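Local coordinates for protein rRNA adenine N-6-methyltransferase (Saccharopolyspora erythraea, PDB 6NVM) that dimethylates the N6 of a specific adenine in 23S rRNA using S-adenosyl-L-methionine, lowering the ribosome's affinity for macrolide, lincosamide and streptogramin B antibiotics, at residues 179-184 / 279-284; 188-193 / 229-234; 239-244 / 251-256; 264-269 / 286-291. All coordinates share one frame; numbering follows the deposited sequence. Where two conformers were deposited one is given.

Interaction 1. Residues 179-184 / 279-284; sequences GRWSRL and YVRPEQ. With SO4 (sulfate ion), chain B.
W181 and P282 form a proline-aromatic CH-pi contact where the loop leading into helix 183-188 meets the N-terminal turn of helix 282-292. The CB of W181 points toward 279-284. CG sits beside the backbone N and anti to the carbonyl carbon (chi1 -67°), and the indole lies against the backbone of 280-282. CD1 comes within 3.3 Å of V280 O. NE1 is 3.9 Å from both CA and CG of R281, and R281 CA lies over the five-membered ring. P282 CD stands 3.4 Å from the centroid of the six-membered ring of W181, 9° off its normal, while P282 CG leans toward CZ3. At the edge, in the indole plane, NE1 donates to a water that itself donates to G179 O and Y279 O. R180 CA lies over one face of the Y279 ring, near its centre, and Y279 CD2 is 3.1 Å from G179 O. R281 is the N-cap of its helix, and Q284 OE1 takes its N-H at 2.9 Å, nearly straight, the N3 half of a capping box. At the other helix start, a sulfate ion, probably from the crystallisation liquor, accepts through O3 from S182 OG at 2.7 Å and L184 N at 2.9 Å.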
# COMPACT_ATOMS: atom_id res chain seq x y z
N GLY A 179 6.08 2.71 -14.82
CA GLY A 179 6.53 1.53 -15.52
C GLY A 179 7.46 0.63 -14.74
O GLY A 179 7.64 -0.53 -15.13
N ARG A 180 8.05 1.11 -13.65
CA ARG A 180 8.95 0.32 -12.83
C ARG A 180 8.19 -0.19 -11.61
O ARG A 180 7.43 0.55 -10.98
CB ARG A 180 10.16 1.15 -12.39
CG ARG A 180 11.34 0.33 -11.92
CD ARG A 180 12.55 1.21 -11.63
NE ARG A 180 13.56 0.49 -10.85
CZ ARG A 180 14.55 -0.23 -11.37
NH1 ARG A 180 14.69 -0.35 -12.69
NH2 ARG A 180 15.41 -0.84 -10.57
N TRP A 181 8.41 -1.47 -11.27
CA TRP A 181 7.58 -2.17 -10.30
C TRP A 181 8.41 -2.65 -9.11
O TRP A 181 9.47 -3.26 -9.29
CB TRP A 181 6.88 -3.37 -10.95
CG TRP A 181 5.87 -2.94 -11.95
CD1 TRP A 181 6.06 -2.78 -13.29
CD2 TRP A 181 4.51 -2.60 -11.68
NE1 TRP A 181 4.89 -2.36 -13.88
CE2 TRP A 181 3.93 -2.24 -12.91
CE3 TRP A 181 3.73 -2.56 -10.53
CZ2 TRP A 181 2.60 -1.86 -13.02
CZ3 TRP A 181 2.40 -2.17 -10.64
CH2 TRP A 181 1.85 -1.83 -11.88
N SER A 182 7.91 -2.37 -7.92
CA SER A 182 8.50 -2.88 -6.69
C SER A 182 8.31 -4.39 -6.61
O SER A 182 7.26 -4.93 -6.97
CB SER A 182 7.86 -2.20 -5.49
OG SER A 182 8.15 -2.89 -4.28
N ARG A 183 9.34 -5.08 -6.11
CA ARG A 183 9.24 -6.51 -5.88
C ARG A 183 8.09 -6.85 -4.92
O ARG A 183 7.36 -7.82 -5.13
CB ARG A 183 10.57 -7.03 -5.32
CG ARG A 183 10.57 -8.48 -4.84
CD ARG A 183 11.88 -8.79 -4.11
NE ARG A 183 11.75 -9.86 -3.12
CZ ARG A 183 11.23 -9.70 -1.91
NH1 ARG A 183 10.76 -8.52 -1.52
NH2 ARG A 183 11.16 -10.73 -1.07
N LEU A 184 7.94 -6.07 -3.85
CA LEU A 184 6.87 -6.34 -2.90
C LEU A 184 5.50 -6.19 -3.56
O LEU A 184 4.58 -6.96 -3.26
CB LEU A 184 6.99 -5.40 -1.70
CG LEU A 184 5.97 -5.59 -0.57
CD1 LEU A 184 6.08 -6.97 0.05
CD2 LEU A 184 6.15 -4.51 0.49
N TYR A 279 10.45 -4.05 -15.01
CA TYR A 279 9.47 -3.47 -15.92
C TYR A 279 8.43 -4.48 -16.40
O TYR A 279 7.54 -4.12 -17.18
CB TYR A 279 10.18 -2.83 -17.12
CG TYR A 279 10.73 -1.46 -16.80
CD1 TYR A 279 11.98 -1.32 -16.20
CD2 TYR A 279 10.00 -0.31 -17.08
CE1 TYR A 279 12.48 -0.07 -15.89
CE2 TYR A 279 10.49 0.94 -16.77
CZ TYR A 279 11.73 1.06 -16.18
OH TYR A 279 12.23 2.31 -15.87
N VAL A 280 8.51 -5.73 -15.94
CA VAL A 280 7.42 -6.68 -16.18
C VAL A 280 6.22 -6.27 -15.33
O VAL A 280 6.35 -5.97 -14.14
CB VAL A 280 7.88 -8.11 -15.84
CG1 VAL A 280 6.76 -9.11 -16.12
CG2 VAL A 280 9.14 -8.46 -16.61
N ARG A 281 5.04 -6.26 -15.95
CA ARG A 281 3.84 -5.83 -15.26
C ARG A 281 3.23 -6.96 -14.44
O ARG A 281 3.43 -8.14 -14.73
CB ARG A 281 2.81 -5.30 -16.26
CG ARG A 281 3.25 -4.04 -16.99
CD ARG A 281 2.13 -3.46 -17.85
NE ARG A 281 1.94 -4.21 -19.09
CZ ARG A 281 2.54 -3.93 -20.25
NH1 ARG A 281 3.39 -2.91 -20.34
NH2 ARG A 281 2.31 -4.67 -21.32
N PRO A 282 2.46 -6.62 -13.40
CA PRO A 282 1.81 -7.68 -12.60
C PRO A 282 0.95 -8.62 -13.42
O PRO A 282 0.94 -9.83 -13.17
CB PRO A 282 0.99 -6.88 -11.58
CG PRO A 282 1.73 -5.61 -11.43
CD PRO A 282 2.29 -5.29 -12.79
N GLU A 283 0.20 -8.10 -14.40
CA GLU A 283 -0.62 -8.99 -15.21
C GLU A 283 0.24 -9.95 -16.02
O GLU A 283 -0.18 -11.07 -16.30
CB GLU A 283 -1.55 -8.18 -16.12
CG GLU A 283 -0.84 -7.17 -17.02
CD GLU A 283 -0.72 -5.80 -16.38
OE1 GLU A 283 -0.82 -5.69 -15.13
OE2 GLU A 283 -0.53 -4.82 -17.14
N GLN A 284 1.45 -9.53 -16.38
CA GLN A 284 2.37 -10.42 -17.09
C GLN A 284 2.94 -11.48 -16.15
O GLN A 284 3.08 -12.64 -16.54
CB GLN A 284 3.48 -9.60 -17.74
CG GLN A 284 2.96 -8.73 -18.87
CD GLN A 284 4.01 -7.80 -19.44
OE1 GLN A 284 4.62 -7.02 -18.72
NE2 GLN A 284 4.22 -7.89 -20.75
S SO4 B . 10.96 -4.63 -2.03
O1 SO4 B . 12.37 -4.37 -2.29
O2 SO4 B . 10.77 -6.05 -1.74
O3 SO4 B . 10.18 -4.27 -3.20
O4 SO4 B . 10.52 -3.85 -0.88
O HOH W 1 5.81 -1.81 -16.77

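Interaction 2. Residues 188-193 / 229-234; sequences TWPLFE and AALERY
P190 and Y234 reach toward each other tip to tip at the joint where the methyltransferase domain of this rRNA adenine dimethylase meets helix 228-243, the first helix of the small helical domain. P190 belongs to the turn between helix 183-188 and strand 192-200. T188 O accepts from both L191 N and F192 N and so closes that turn, with the proline's CB directed at the helix. Its CG then lands 3.4 Å from Y234 CE2, with P190 CD 3.7 Å from the same carbon, an oblique approach to the phenol ring. One turn earlier on the helix, L231 comes in beside the tyrosine. Its CG is anti to the backbone N (chi1 175°), and CD1 settles 3.9 Å from P190 CB. In the proline ring, CB and CG both touch the leucine methyl, while CG and CD meet the tyrosine. L191 adds a looser touch, its CD2 lying 4.3 Å from L231 CD2. The side chains meet mainly through carbon, yet the ring of Y234 carries its hydroxyl past the proline toward W189 CB. There the polar end finds its partner outside the two segments: Y234 OH is hydrogen-bonded to the backbone oxygen V186 O in helix 183-188.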
# COMPACT_ATOMS: atom_id res chain seq x y z
N THR A 188 2.83 -9.35 -3.68
CA THR A 188 1.55 -9.25 -2.99
C THR A 188 0.38 -8.99 -3.93
O THR A 188 -0.77 -8.98 -3.48
CB THR A 188 1.60 -8.13 -1.94
OG1 THR A 188 1.85 -6.87 -2.57
CG2 THR A 188 2.68 -8.40 -0.91
N TRP A 189 0.64 -8.79 -5.22
CA TRP A 189 -0.43 -8.52 -6.18
C TRP A 189 -1.55 -9.54 -6.15
O TRP A 189 -2.71 -9.15 -6.36
CB TRP A 189 0.18 -8.44 -7.59
CG TRP A 189 -0.74 -7.83 -8.60
CD1 TRP A 189 -1.49 -8.49 -9.53
CD2 TRP A 189 -0.99 -6.44 -8.79
NE1 TRP A 189 -2.20 -7.59 -10.28
CE2 TRP A 189 -1.91 -6.32 -9.85
CE3 TRP A 189 -0.52 -5.28 -8.18
CZ2 TRP A 189 -2.37 -5.09 -10.31
CZ3 TRP A 189 -0.99 -4.05 -8.63
CH2 TRP A 189 -1.90 -3.97 -9.69
N PRO A 190 -1.31 -10.84 -5.93
CA PRO A 190 -2.43 -11.78 -5.84
C PRO A 190 -3.34 -11.50 -4.66
O PRO A 190 -4.49 -11.96 -4.67
CB PRO A 190 -1.75 -13.14 -5.72
CG PRO A 190 -0.41 -12.95 -6.33
CD PRO A 190 -0.02 -11.55 -5.96
N LEU A 191 -2.88 -10.77 -3.64
CA LEU A 191 -3.68 -10.45 -2.47
C LEU A 191 -4.13 -9.00 -2.41
O LEU A 191 -5.19 -8.73 -1.84
CB LEU A 191 -2.91 -10.76 -1.18
CG LEU A 191 -2.41 -12.19 -0.97
CD1 LEU A 191 -1.73 -12.32 0.40
CD2 LEU A 191 -3.54 -13.18 -1.10
N PHE A 192 -3.37 -8.08 -2.99
CA PHE A 192 -3.62 -6.65 -2.87
C PHE A 192 -3.55 -5.95 -4.22
O PHE A 192 -2.67 -6.22 -5.03
CB PHE A 192 -2.59 -5.98 -1.95
CG PHE A 192 -2.89 -6.15 -0.50
CD1 PHE A 192 -2.43 -7.26 0.19
CD2 PHE A 192 -3.61 -5.18 0.19
CE1 PHE A 192 -2.71 -7.42 1.53
CE2 PHE A 192 -3.88 -5.33 1.53
CZ PHE A 192 -3.43 -6.45 2.19
N GLU A 193 -4.49 -5.03 -4.44
CA GLU A 193 -4.36 -4.02 -5.48
C GLU A 193 -3.57 -2.84 -4.93
O GLU A 193 -3.72 -2.47 -3.77
CB GLU A 193 -5.74 -3.57 -5.97
CG GLU A 193 -6.68 -4.70 -6.39
CD GLU A 193 -8.11 -4.23 -6.65
OE1 GLU A 193 -8.43 -3.07 -6.35
OE2 GLU A 193 -8.91 -5.04 -7.17
N ALA A 229 -0.85 -23.52 -1.91
CA ALA A 229 0.45 -23.89 -2.45
C ALA A 229 0.72 -23.22 -3.79
O ALA A 229 1.87 -22.91 -4.10
CB ALA A 229 0.53 -25.41 -2.61
N ALA A 230 -0.32 -22.99 -4.60
CA ALA A 230 -0.11 -22.27 -5.85
C ALA A 230 0.43 -20.88 -5.59
O ALA A 230 1.36 -20.43 -6.26
CB ALA A 230 -1.41 -22.21 -6.65
N LEU A 231 -0.13 -20.17 -4.60
CA LEU A 231 0.39 -18.86 -4.25
C LEU A 231 1.86 -18.95 -3.84
O LEU A 231 2.67 -18.11 -4.24
CB LEU A 231 -0.43 -18.25 -3.12
CG LEU A 231 0.10 -16.91 -2.59
CD1 LEU A 231 0.11 -15.86 -3.69
CD2 LEU A 231 -0.73 -16.45 -1.40
N GLU A 232 2.21 -19.96 -3.04
CA GLU A 232 3.61 -20.12 -2.64
C GLU A 232 4.50 -20.37 -3.85
O GLU A 232 5.63 -19.86 -3.91
CB GLU A 232 3.74 -21.27 -1.64
CG GLU A 232 3.11 -20.98 -0.28
CD GLU A 232 3.34 -22.08 0.74
OE1 GLU A 232 4.27 -22.89 0.55
OE2 GLU A 232 2.59 -22.13 1.74
N ARG A 233 4.03 -21.15 -4.83
CA ARG A 233 4.81 -21.38 -6.03
C ARG A 233 4.98 -20.08 -6.83
O ARG A 233 6.05 -19.83 -7.39
CB ARG A 233 4.17 -22.47 -6.88
CG ARG A 233 4.26 -23.86 -6.24
CD ARG A 233 3.96 -24.99 -7.23
NE ARG A 233 2.64 -24.86 -7.83
CZ ARG A 233 1.50 -25.27 -7.27
NH1 ARG A 233 1.51 -25.87 -6.08
NH2 ARG A 233 0.35 -25.10 -7.91
N TYR A 234 3.94 -19.25 -6.86
CA TYR A 234 4.05 -17.93 -7.49
C TYR A 234 5.10 -17.08 -6.79
O TYR A 234 5.96 -16.47 -7.44
CB TYR A 234 2.69 -17.23 -7.46
CG TYR A 234 2.73 -15.77 -7.87
CD1 TYR A 234 2.65 -15.40 -9.20
CD2 TYR A 234 2.84 -14.77 -6.91
CE1 TYR A 234 2.68 -14.06 -9.58
CE2 TYR A 234 2.86 -13.43 -7.28
CZ TYR A 234 2.78 -13.08 -8.61
OH TYR A 234 2.80 -11.75 -8.97

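Interaction 3. Residues 239-244 / 251-256; sequences ELCFTG and ASLLRK
L240 lays its isobutyl group against the backbone of S252, and together these two residues bury more surface in the contact than any others. CG of L240 is anti to its backbone N (chi1 171°), and the branch beyond it reaches across to the second helix. CD2 comes 3.4 Å from S252 O, with CG and CD1 only slightly farther from the same oxygen. That carbonyl is not left to carbon alone, since it also accepts from R255 N at 3.1 Å. CD2 touches K256 as well, meeting its CB at 3.7 Å, while the lysine chain passes the leucine obliquely.

S252 points its CB toward 239-244, packing it against the L240-C241 backbone. Its OG turns to the end of the first helix and lies 3.6 Å from G244 C. OG has two carbonyl oxygens outside the segments, V245 O and N248 O, within hydrogen-bonding geometry for its single proton, and a bridging water donates to it at 2.7 Å. The same water donates to C241 O at 2.7 Å, linking the two helices.

C241 completes the group. Its SG is in close touch with L253, 3.4 Å from CD2, and helix 282-292 adds W285 against C241 and L288 against L253. Where the first helix ends, T243 OG1 donates back to L240 O at 2.8 Å, and G244 leaves helical geometry with a positive phi of 86°. Two consecutive helices joined by a short connection pack here, helix 249-254 folding back on the end of helix 228-243, in the small C-terminal helical domain of the rRNA adenine dimethylases.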
# COMPACT_ATOMS: atom_id res chain seq x y z
N GLU A 239 10.43 -14.36 -6.50
CA GLU A 239 11.71 -14.29 -5.81
C GLU A 239 12.85 -14.70 -6.73
O GLU A 239 13.85 -13.99 -6.85
CB GLU A 239 11.68 -15.19 -4.57
CG GLU A 239 10.79 -14.70 -3.45
CD GLU A 239 11.40 -13.56 -2.66
OE1 GLU A 239 12.41 -12.98 -3.11
OE2 GLU A 239 10.87 -13.24 -1.57
N LEU A 240 12.70 -15.84 -7.39
CA LEU A 240 13.76 -16.36 -8.25
C LEU A 240 14.16 -15.34 -9.32
O LEU A 240 15.36 -15.15 -9.58
CB LEU A 240 13.30 -17.66 -8.91
CG LEU A 240 14.19 -18.24 -10.00
CD1 LEU A 240 15.58 -18.54 -9.47
CD2 LEU A 240 13.54 -19.50 -10.57
N CYS A 241 13.19 -14.69 -9.94
CA CYS A 241 13.48 -13.80 -11.05
C CYS A 241 14.07 -12.47 -10.60
O CYS A 241 14.87 -11.87 -11.32
CB CYS A 241 12.22 -13.55 -11.88
SG CYS A 241 11.63 -15.01 -12.76
N PHE A 242 13.70 -11.99 -9.41
CA PHE A 242 14.20 -10.71 -8.93
C PHE A 242 15.64 -10.79 -8.43
O PHE A 242 16.26 -9.74 -8.23
CB PHE A 242 13.29 -10.16 -7.83
CG PHE A 242 12.20 -9.25 -8.36
CD1 PHE A 242 10.99 -9.77 -8.79
CD2 PHE A 242 12.41 -7.88 -8.44
CE1 PHE A 242 9.99 -8.94 -9.28
CE2 PHE A 242 11.42 -7.04 -8.93
CZ PHE A 242 10.21 -7.56 -9.35
N THR A 243 16.19 -11.99 -8.24
CA THR A 243 17.61 -12.10 -7.90
C THR A 243 18.49 -11.84 -9.11
O THR A 243 19.61 -11.34 -8.96
CB THR A 243 17.94 -13.48 -7.33
OG1 THR A 243 17.78 -14.48 -8.35
CG2 THR A 243 17.04 -13.81 -6.14
N GLY A 244 18.01 -12.16 -10.31
CA GLY A 244 18.75 -11.93 -11.52
C GLY A 244 19.72 -13.02 -11.91
O GLY A 244 20.52 -12.81 -12.83
N ALA A 251 17.12 -16.80 -18.13
CA ALA A 251 18.15 -17.60 -17.49
C ALA A 251 17.76 -17.95 -16.06
O ALA A 251 17.99 -19.08 -15.60
CB ALA A 251 19.49 -16.85 -17.51
N SER A 252 17.17 -17.00 -15.34
CA SER A 252 16.70 -17.27 -13.98
C SER A 252 15.66 -18.38 -13.98
O SER A 252 15.75 -19.33 -13.19
CB SER A 252 16.14 -16.00 -13.36
OG SER A 252 17.07 -14.93 -13.47
N LEU A 253 14.66 -18.28 -14.86
CA LEU A 253 13.61 -19.29 -14.90
C LEU A 253 14.16 -20.67 -15.25
O LEU A 253 13.63 -21.68 -14.78
CB LEU A 253 12.53 -18.89 -15.90
CG LEU A 253 11.73 -17.65 -15.50
CD1 LEU A 253 10.87 -17.18 -16.67
CD2 LEU A 253 10.87 -17.96 -14.28
N LEU A 254 15.20 -20.72 -16.08
CA LEU A 254 15.77 -22.01 -16.46
C LEU A 254 16.40 -22.75 -15.29
O LEU A 254 16.58 -23.97 -15.36
CB LEU A 254 16.81 -21.80 -17.57
CG LEU A 254 16.24 -21.39 -18.92
CD1 LEU A 254 17.35 -20.87 -19.83
CD2 LEU A 254 15.51 -22.54 -19.59
N ARG A 255 16.74 -22.04 -14.21
CA ARG A 255 17.26 -22.70 -13.01
C ARG A 255 16.21 -23.58 -12.34
O ARG A 255 16.58 -24.45 -11.55
CB ARG A 255 17.76 -21.67 -12.00
CG ARG A 255 18.61 -20.53 -12.57
CD ARG A 255 19.84 -21.04 -13.29
NE ARG A 255 20.96 -20.11 -13.14
CZ ARG A 255 22.03 -20.08 -13.93
NH1 ARG A 255 22.13 -20.93 -14.95
NH2 ARG A 255 22.99 -19.19 -13.71
N LYS A 256 14.93 -23.36 -12.63
CA LYS A 256 13.85 -24.09 -11.99
C LYS A 256 12.89 -24.77 -12.96
O LYS A 256 12.25 -25.76 -12.57
CB LYS A 256 13.03 -23.16 -11.08
CG LYS A 256 11.88 -23.83 -10.33
CD LYS A 256 10.97 -22.81 -9.66
CE LYS A 256 11.56 -22.27 -8.36
NZ LYS A 256 11.31 -23.18 -7.21
O HOH W 2 15.88 -12.53 -13.73

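Interaction 4. Residues 264-269 / 286-291; sequences AALDHA and LRLFER
The imidazole of H268 has R287 CD over one face, toward the rim, and two oxygens of the opposing helix at its edge. CD2 points its C-H side at R287 O, 3.3 Å away. NE2 donates to E290 OE1 at 2.9 Å along an almost straight bond (171°), within the ring plane but reaching the oxygen from above the carboxylate plane. E290 makes this reach with a chain fully extended beyond CG. The guanidinium of R287 is met at its edge by the last carbonyls of helix 264-269: NE donates to H268 O at 3.2 Å and NH2 to A269 O at 2.8 Å, both bonds clearly bent. A turn at chi3 (-59°) swings NE onto this helix end, where the carbonyl dipoles probably favour a positive charge. The third flat group, the guanidinium of R291, has A264 CB over one face, while R291 CG packs 3.5 Å from A265 CA.

Next to these polar groups L288 packs on A265 and L266, its CD1 3.8 Å from both A265 CB and L266 CD2, and A269 CB rests on the backbone at L288 N. The alanines let the axes approach to 7.8 Å. With 144° between their directions, the two segments form a close, roughly antiparallel helix pair within the C-terminal helical domain of the rRNA adenine dimethylase family.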
# COMPACT_ATOMS: atom_id res chain seq x y z
N ALA A 264 7.52 -21.15 -23.69
CA ALA A 264 6.08 -21.06 -23.85
C ALA A 264 5.47 -20.06 -22.87
O ALA A 264 4.52 -19.35 -23.21
CB ALA A 264 5.44 -22.44 -23.66
N ALA A 265 6.01 -20.00 -21.65
CA ALA A 265 5.45 -19.12 -20.63
C ALA A 265 5.76 -17.66 -20.93
O ALA A 265 4.90 -16.79 -20.80
CB ALA A 265 5.99 -19.50 -19.25
N LEU A 266 7.01 -17.37 -21.31
CA LEU A 266 7.36 -16.01 -21.71
C LEU A 266 6.46 -15.53 -22.84
O LEU A 266 5.90 -14.43 -22.77
CB LEU A 266 8.83 -15.97 -22.14
CG LEU A 266 9.84 -16.16 -21.01
CD1 LEU A 266 11.24 -16.39 -21.59
CD2 LEU A 266 9.85 -14.95 -20.08
N ASP A 267 6.28 -16.36 -23.87
CA ASP A 267 5.43 -15.96 -24.99
C ASP A 267 3.98 -15.75 -24.54
O ASP A 267 3.33 -14.79 -24.96
CB ASP A 267 5.50 -17.00 -26.10
CG ASP A 267 6.81 -16.93 -26.90
OD1 ASP A 267 7.65 -16.04 -26.63
OD2 ASP A 267 6.99 -17.77 -27.82
N HIS A 268 3.47 -16.65 -23.69
CA HIS A 268 2.11 -16.50 -23.17
C HIS A 268 1.95 -15.17 -22.43
O HIS A 268 0.92 -14.49 -22.57
CB HIS A 268 1.78 -17.68 -22.26
CG HIS A 268 0.41 -17.62 -21.65
ND1 HIS A 268 -0.73 -17.56 -22.41
CD2 HIS A 268 0.01 -17.59 -20.36
CE1 HIS A 268 -1.79 -17.50 -21.61
NE2 HIS A 268 -1.36 -17.52 -20.36
N ALA A 269 2.95 -14.79 -21.64
CA ALA A 269 2.90 -13.55 -20.88
C ALA A 269 3.21 -12.32 -21.72
O ALA A 269 2.99 -11.20 -21.25
CB ALA A 269 3.87 -13.62 -19.71
N LEU A 286 1.42 -12.81 -13.62
CA LEU A 286 0.37 -13.80 -13.43
C LEU A 286 0.28 -14.75 -14.62
O LEU A 286 0.16 -15.97 -14.45
CB LEU A 286 -0.97 -13.11 -13.21
CG LEU A 286 -1.15 -12.30 -11.93
CD1 LEU A 286 -2.47 -11.53 -11.98
CD2 LEU A 286 -1.10 -13.22 -10.74
N ARG A 287 0.31 -14.20 -15.83
CA ARG A 287 0.27 -15.05 -17.02
C ARG A 287 1.50 -15.94 -17.10
O ARG A 287 1.40 -17.12 -17.46
CB ARG A 287 0.15 -14.18 -18.27
CG ARG A 287 -1.25 -13.62 -18.51
CD ARG A 287 -1.50 -13.38 -20.00
NE ARG A 287 -0.53 -12.44 -20.57
CZ ARG A 287 -0.64 -11.12 -20.50
NH1 ARG A 287 -1.67 -10.56 -19.88
NH2 ARG A 287 0.30 -10.35 -21.04
N LEU A 288 2.67 -15.39 -16.79
CA LEU A 288 3.89 -16.19 -16.78
C LEU A 288 3.75 -17.38 -15.84
O LEU A 288 4.09 -18.52 -16.20
CB LEU A 288 5.08 -15.31 -16.36
CG LEU A 288 6.49 -15.88 -16.47
CD1 LEU A 288 6.90 -16.04 -17.93
CD2 LEU A 288 7.48 -14.99 -15.72
N PHE A 289 3.24 -17.14 -14.63
CA PHE A 289 3.09 -18.23 -13.66
C PHE A 289 2.05 -19.23 -14.12
O PHE A 289 2.23 -20.44 -13.98
CB PHE A 289 2.72 -17.67 -12.29
CG PHE A 289 2.44 -18.74 -11.27
CD1 PHE A 289 3.47 -19.50 -10.76
CD2 PHE A 289 1.14 -18.99 -10.85
CE1 PHE A 289 3.22 -20.50 -9.84
CE2 PHE A 289 0.88 -19.99 -9.93
CZ PHE A 289 1.92 -20.75 -9.43
N GLU A 290 0.94 -18.73 -14.67
CA GLU A 290 -0.12 -19.60 -15.17
C GLU A 290 0.44 -20.67 -16.09
O GLU A 290 0.16 -21.86 -15.93
CB GLU A 290 -1.17 -18.75 -15.88
CG GLU A 290 -2.33 -19.51 -16.48
CD GLU A 290 -3.32 -18.59 -17.17
OE1 GLU A 290 -2.88 -17.65 -17.89
OE2 GLU A 290 -4.54 -18.79 -16.99
N ARG A 291 1.23 -20.26 -17.08
CA ARG A 291 1.76 -21.23 -18.03
C ARG A 291 2.86 -22.08 -17.41
O ARG A 291 2.95 -23.28 -17.68
CB ARG A 291 2.29 -20.51 -19.28
CG ARG A 291 2.82 -21.45 -20.36
CD ARG A 291 1.77 -22.47 -20.81
NE ARG A 291 2.30 -23.38 -21.82
CZ ARG A 291 3.01 -24.47 -21.55
NH1 ARG A 291 3.30 -24.79 -20.29
NH2 ARG A 291 3.45 -25.24 -22.54

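Overall arrangement
Following the chain from the N terminus, residues 179-184 come first, and interaction 1 closes a loop of 94 residues by bringing them to the start of helix 282-292. Nested inside that loop, interaction 2 joins the turn before strand 192-200 to helix 228-243, and interaction 3 then folds helix 249-254 onto the end of the same helix. Interaction 4 opens within the loop at helix 259-269 but ends on helix 282-292 beyond it, so interactions 1 and 4 cross. Interactions 1 and 2 fasten the methyltransferase domain to the helical domain; 3 and 4 hold the helical domain together. A salt bridge, R183 to E239, links interactions 1 and 3.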